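Local coordinates for protein tyrosine--tRNA ligase (Pyrococcus horikoshii, PDB 2CYC) that activates tyrosine with ATP and transfers it to the acceptor end of its cognate tRNA, as expected of a homodimeric class I aminoacyl-tRNA synthetase, at residues I263-L274 with A344-R355. Numbering follows the deposited sequence.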
loop_
_atom_site.group_PDB
_atom_site.type_symbol
_atom_site.label_atom_id
_atom_site.label_comp_id
_atom_site.label_asym_id
_atom_site.label_seq_id
_atom_site.Cartn_x
_atom_site.Cartn_y
_atom_site.Cartn_z
ATOM N N ILE A 263 3.766 20.234 27.787
ATOM C CA ILE A 263 3.703 19.700 29.140
ATOM C C ILE A 263 4.871 20.087 30.039
ATOM O O ILE A 263 4.697 20.212 31.250
ATOM C CB ILE A 263 3.542 18.154 29.132
ATOM C CG1 ILE A 263 4.703 17.496 28.385
ATOM C CG2 ILE A 263 2.213 17.776 28.491
ATOM C CD1 ILE A 263 4.624 15.974 28.418
ATOM N N HIS A 264 6.050 20.290 29.454
ATOM C CA HIS A 264 7.212 20.668 30.243
ATOM C C HIS A 264 7.607 22.145 30.141
ATOM O O HIS A 264 8.717 22.517 30.523
ATOM C CB HIS A 264 8.406 19.779 29.872
ATOM C CG HIS A 264 8.493 19.477 28.410
ATOM N ND1 HIS A 264 8.718 20.452 27.463
ATOM C CD2 HIS A 264 8.312 18.321 27.727
ATOM C CE1 HIS A 264 8.666 19.912 26.258
ATOM N NE2 HIS A 264 8.420 18.618 26.391
ATOM N N ASP A 265 6.719 22.993 29.630
ATOM C CA ASP A 265 7.044 24.423 29.551
ATOM C C ASP A 265 7.295 24.973 30.967
ATOM O O ASP A 265 6.622 24.583 31.926
ATOM C CB ASP A 265 5.902 25.215 28.901
ATOM C CG ASP A 265 5.963 25.201 27.377
ATOM O OD1 ASP A 265 7.013 24.802 26.821
ATOM O OD2 ASP A 265 4.965 25.609 26.739
ATOM N N SER A 266 8.259 25.877 31.102
ATOM C CA SER A 266 8.574 26.439 32.414
ATOM C C SER A 266 7.419 27.306 32.915
ATOM O O SER A 266 6.534 27.689 32.140
ATOM C CB SER A 266 9.838 27.295 32.335
ATOM O OG SER A 266 9.581 28.501 31.631
ATOM N N PRO A 267 7.411 27.625 34.222
ATOM C CA PRO A 267 6.333 28.456 34.765
ATOM C C PRO A 267 6.259 29.785 34.019
ATOM O O PRO A 267 5.176 30.263 33.702
ATOM C CB PRO A 267 6.734 28.631 36.228
ATOM C CG PRO A 267 7.451 27.333 36.529
ATOM C CD PRO A 267 8.309 27.158 35.297
ATOM N N GLU A 268 7.418 30.368 33.729
ATOM C CA GLU A 268 7.461 31.644 33.019
ATOM C C GLU A 268 6.955 31.552 31.581
ATOM O O GLU A 268 6.264 32.453 31.108
ATOM C CB GLU A 268 8.882 32.221 33.029
ATOM C CG GLU A 268 9.036 33.464 32.153
ATOM C CD GLU A 268 8.019 34.563 32.479
ATOM O OE1 GLU A 268 7.980 35.570 31.739
ATOM O OE2 GLU A 268 7.264 34.429 33.468
ATOM N N GLU A 269 7.311 30.479 30.877
ATOM C CA GLU A 269 6.844 30.315 29.503
ATOM C C GLU A 269 5.323 30.202 29.523
ATOM O O GLU A 269 4.636 30.770 28.677
ATOM C CB GLU A 269 7.447 29.059 28.868
ATOM C CG GLU A 269 8.948 29.136 28.674
ATOM C CD GLU A 269 9.528 27.832 28.168
ATOM O OE1 GLU A 269 9.393 26.807 28.870
ATOM O OE2 GLU A 269 10.116 27.833 27.064
ATOM N N ILE A 270 4.792 29.482 30.504
ATOM C CA ILE A 270 3.345 29.335 30.587
ATOM C C ILE A 270 2.658 30.677 30.846
ATOM O O ILE A 270 1.673 31.005 30.185
ATOM C CB ILE A 270 2.934 28.319 31.678
ATOM C CG1 ILE A 270 3.359 26.910 31.250
ATOM C CG2 ILE A 270 1.414 28.367 31.898
ATOM C CD1 ILE A 270 3.091 25.821 32.298
ATOM N N ARG A 271 3.178 31.462 31.790
ATOM C CA ARG A 271 2.567 32.760 32.078
ATOM C C ARG A 271 2.598 33.619 30.825
ATOM O O ARG A 271 1.603 34.259 30.462
ATOM C CB ARG A 271 3.310 33.482 33.212
ATOM C CG ARG A 271 3.195 32.770 34.548
ATOM C CD ARG A 271 3.983 33.453 35.656
ATOM N NE ARG A 271 3.837 32.683 36.884
ATOM C CZ ARG A 271 4.850 32.162 37.570
ATOM N NH1 ARG A 271 6.100 32.340 37.156
ATOM N NH2 ARG A 271 4.608 31.423 38.647
ATOM N N GLN A 272 3.743 33.615 30.153
ATOM C CA GLN A 272 3.912 34.407 28.945
ATOM C C GLN A 272 2.918 34.014 27.857
ATOM O O GLN A 272 2.274 34.878 27.258
ATOM C CB GLN A 272 5.338 34.251 28.414
ATOM C CG GLN A 272 5.650 35.155 27.236
ATOM C CD GLN A 272 6.605 34.509 26.243
ATOM O OE1 GLN A 272 6.254 33.532 25.568
ATOM N NE2 GLN A 272 7.820 35.051 26.149
ATOM N N LYS A 273 2.793 32.713 27.595
ATOM C CA LYS A 273 1.870 32.249 26.563
ATOM C C LYS A 273 0.403 32.554 26.885
ATOM O O LYS A 273 -0.346 32.998 26.009
ATOM C CB LYS A 273 2.064 30.753 26.314
ATOM C CG LYS A 273 3.384 30.434 25.616
ATOM C CD LYS A 273 3.586 28.937 25.433
ATOM C CE LYS A 273 4.931 28.652 24.768
ATOM N NZ LYS A 273 5.182 27.194 24.573
ATOM N N LEU A 274 -0.020 32.313 28.125
ATOM C CA LEU A 274 -1.404 32.616 28.487
ATOM C C LEU A 274 -1.641 34.113 28.398
ATOM O O LEU A 274 -2.715 34.568 27.992
ATOM C CB LEU A 274 -1.716 32.120 29.903
ATOM C CG LEU A 274 -2.438 30.768 29.953
ATOM C CD1 LEU A 274 -3.841 30.901 29.343
ATOM C CD2 LEU A 274 -1.613 29.731 29.191
ATOM N N ALA A 344 -3.124 30.215 33.964
ATOM C CA ALA A 344 -1.680 29.986 33.954
ATOM C C ALA A 344 -1.202 29.276 35.229
ATOM O O ALA A 344 -0.472 28.271 35.164
ATOM C CB ALA A 344 -0.939 31.309 33.797
ATOM N N GLU A 345 -1.603 29.805 36.386
ATOM C CA GLU A 345 -1.204 29.224 37.668
ATOM C C GLU A 345 -1.736 27.809 37.811
ATOM O O GLU A 345 -1.031 26.920 38.297
ATOM C CB GLU A 345 -1.695 30.093 38.835
ATOM C CG GLU A 345 -0.993 31.447 38.923
ATOM C CD GLU A 345 0.516 31.310 38.884
ATOM O OE1 GLU A 345 1.051 30.479 39.652
ATOM O OE2 GLU A 345 1.166 32.029 38.087
ATOM N N TYR A 346 -2.982 27.596 37.393
ATOM C CA TYR A 346 -3.566 26.257 37.454
ATOM C C TYR A 346 -2.693 25.294 36.627
ATOM O O TYR A 346 -2.362 24.193 37.064
ATOM C CB TYR A 346 -4.985 26.266 36.875
ATOM C CG TYR A 346 -5.586 24.880 36.763
ATOM C CD1 TYR A 346 -6.391 24.356 37.778
ATOM C CD2 TYR A 346 -5.306 24.073 35.663
ATOM C CE1 TYR A 346 -6.900 23.057 37.696
ATOM C CE2 TYR A 346 -5.806 22.777 35.571
ATOM C CZ TYR A 346 -6.596 22.275 36.584
ATOM O OH TYR A 346 -7.066 20.985 36.477
ATOM N N LEU A 347 -2.333 25.719 35.420
ATOM C CA LEU A 347 -1.506 24.903 34.523
ATOM C C LEU A 347 -0.102 24.673 35.103
ATOM O O LEU A 347 0.452 23.571 35.024
ATOM C CB LEU A 347 -1.411 25.597 33.162
ATOM C CG LEU A 347 -2.197 25.055 31.962
ATOM C CD1 LEU A 347 -3.459 24.381 32.391
ATOM C CD2 LEU A 347 -2.481 26.191 30.992
ATOM N N ILE A 348 0.468 25.713 35.697
ATOM C CA ILE A 348 1.796 25.608 36.283
ATOM C C ILE A 348 1.806 24.546 37.375
ATOM O O ILE A 348 2.725 23.723 37.455
ATOM C CB ILE A 348 2.239 26.960 36.875
ATOM C CG1 ILE A 348 2.556 27.932 35.738
ATOM C CG2 ILE A 348 3.439 26.770 37.803
ATOM C CD1 ILE A 348 2.840 29.357 36.214
ATOM N N ASN A 349 0.767 24.547 38.202
ATOM C CA ASN A 349 0.686 23.583 39.287
ATOM C C ASN A 349 0.341 22.196 38.800
ATOM O O ASN A 349 0.898 21.205 39.280
ATOM C CB ASN A 349 -0.321 24.048 40.341
ATOM C CG ASN A 349 0.163 25.275 41.088
ATOM O OD1 ASN A 349 1.323 25.335 41.508
ATOM N ND2 ASN A 349 -0.714 26.259 41.261
ATOM N N LEU A 350 -0.570 22.117 37.844
ATOM C CA LEU A 350 -0.959 20.818 37.307
ATOM C C LEU A 350 0.238 20.079 36.718
ATOM O O LEU A 350 0.420 18.884 36.944
ATOM C CB LEU A 350 -2.006 20.985 36.197
ATOM C CG LEU A 350 -2.399 19.701 35.457
ATOM C CD1 LEU A 350 -3.076 18.749 36.438
ATOM C CD2 LEU A 350 -3.340 20.023 34.293
ATOM N N LEU A 351 1.055 20.809 35.970
ATOM C CA LEU A 351 2.196 20.228 35.271
ATOM C C LEU A 351 3.510 20.103 36.040
ATOM O O LEU A 351 4.497 19.585 35.499
ATOM C CB LEU A 351 2.443 21.022 33.978
ATOM C CG LEU A 351 1.247 21.150 33.014
ATOM C CD1 LEU A 351 1.561 22.192 31.939
ATOM C CD2 LEU A 351 0.922 19.788 32.374
ATOM N N GLU A 352 3.533 20.557 37.289
ATOM C CA GLU A 352 4.769 20.501 38.065
ATOM C C GLU A 352 5.459 19.139 38.087
ATOM O O GLU A 352 6.664 19.055 37.863
ATOM C CB GLU A 352 4.551 20.966 39.511
ATOM C CG GLU A 352 5.847 20.872 40.320
ATOM C CD GLU A 352 5.761 21.491 41.693
ATOM O OE1 GLU A 352 6.740 21.344 42.454
ATOM O OE2 GLU A 352 4.734 22.124 42.014
ATOM N N PRO A 353 4.711 18.056 38.360
ATOM C CA PRO A 353 5.353 16.734 38.389
ATOM C C PRO A 353 6.114 16.437 37.106
ATOM O O PRO A 353 7.165 15.786 37.119
ATOM C CB PRO A 353 4.178 15.775 38.585
ATOM C CG PRO A 353 3.170 16.611 39.334
ATOM C CD PRO A 353 3.266 17.946 38.624
ATOM N N ILE A 354 5.580 16.920 35.994
ATOM C CA ILE A 354 6.206 16.686 34.706
ATOM C C ILE A 354 7.506 17.480 34.595
ATOM O O ILE A 354 8.539 16.939 34.183
ATOM C CB ILE A 354 5.237 17.060 33.567
ATOM C CG1 ILE A 354 3.968 16.202 33.690
ATOM C CG2 ILE A 354 5.912 16.867 32.215
ATOM C CD1 ILE A 354 2.937 16.405 32.578
ATOM N N ARG A 355 7.461 18.755 34.964
ATOM C CA ARG A 355 8.665 19.577 34.912
ATOM C C ARG A 355 9.735 18.967 35.818
ATOM O O ARG A 355 10.903 18.854 35.428
ATOM C CB ARG A 355 8.378 21.016 35.363
ATOM C CG ARG A 355 7.543 21.842 34.395
ATOM C CD ARG A 355 7.631 23.333 34.743
ATOM N NE ARG A 355 7.160 23.616 36.100
ATOM C CZ ARG A 355 5.880 23.660 36.459
ATOM N NH1 ARG A 355 4.926 23.443 35.558
ATOM N NH2 ARG A 355 5.551 23.912 37.724
HETATM O O HOH W 1 5.014 22.807 32.707
#
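Ile-270 and Ile-348 meet where helix 267-274 runs roughly antiparallel to helix 344-350, the axes 9.2 Å apart at 151°, while the preceding loop, 263-266, passes beside Leu-351 and the start of the next helix. The two isoleucines lie alongside, pointing opposite ways; chi1 of -68° sets Ile-270 CG1 beside the backbone N and leaves CG2 anti to it, turned onto Ile-348 CG1 and Ala-344, and CD1 reaches Leu-351 CD1 at 4.0 Å. At the margin, Arg-271 NE lies 3.0 Å from Glu-345 OE2, a nearly straight hydrogen bond within a salt bridge, using the syn lone pair of OE2; the two planar groups are almost coplanar, and Ile-348 CD1 covers one guanidinium face. Arg-355, bent at chi3, grips Ile-348 O end-on with NH1 (2.9 Å) and NH2 (2.8 Å), with Pro-267 CG over one guanidinium face. Its NH1 also donates to a water bonded to Ile-263 O. A leucine in its place would probably leave Ile-348 O and that water without this donor. Ser-266 OG accepts from Glu-269 N and Ser-266 N donates to Glu-269 OE1, a capping box at the N-terminus of helix 267-274. Away from the tyrosine pocket, the contact exemplifies near-antiparallel packing of helices 267-276 and 336-350, with Arg-355 of helix 352-360 binding a carbonyl near the latter's end.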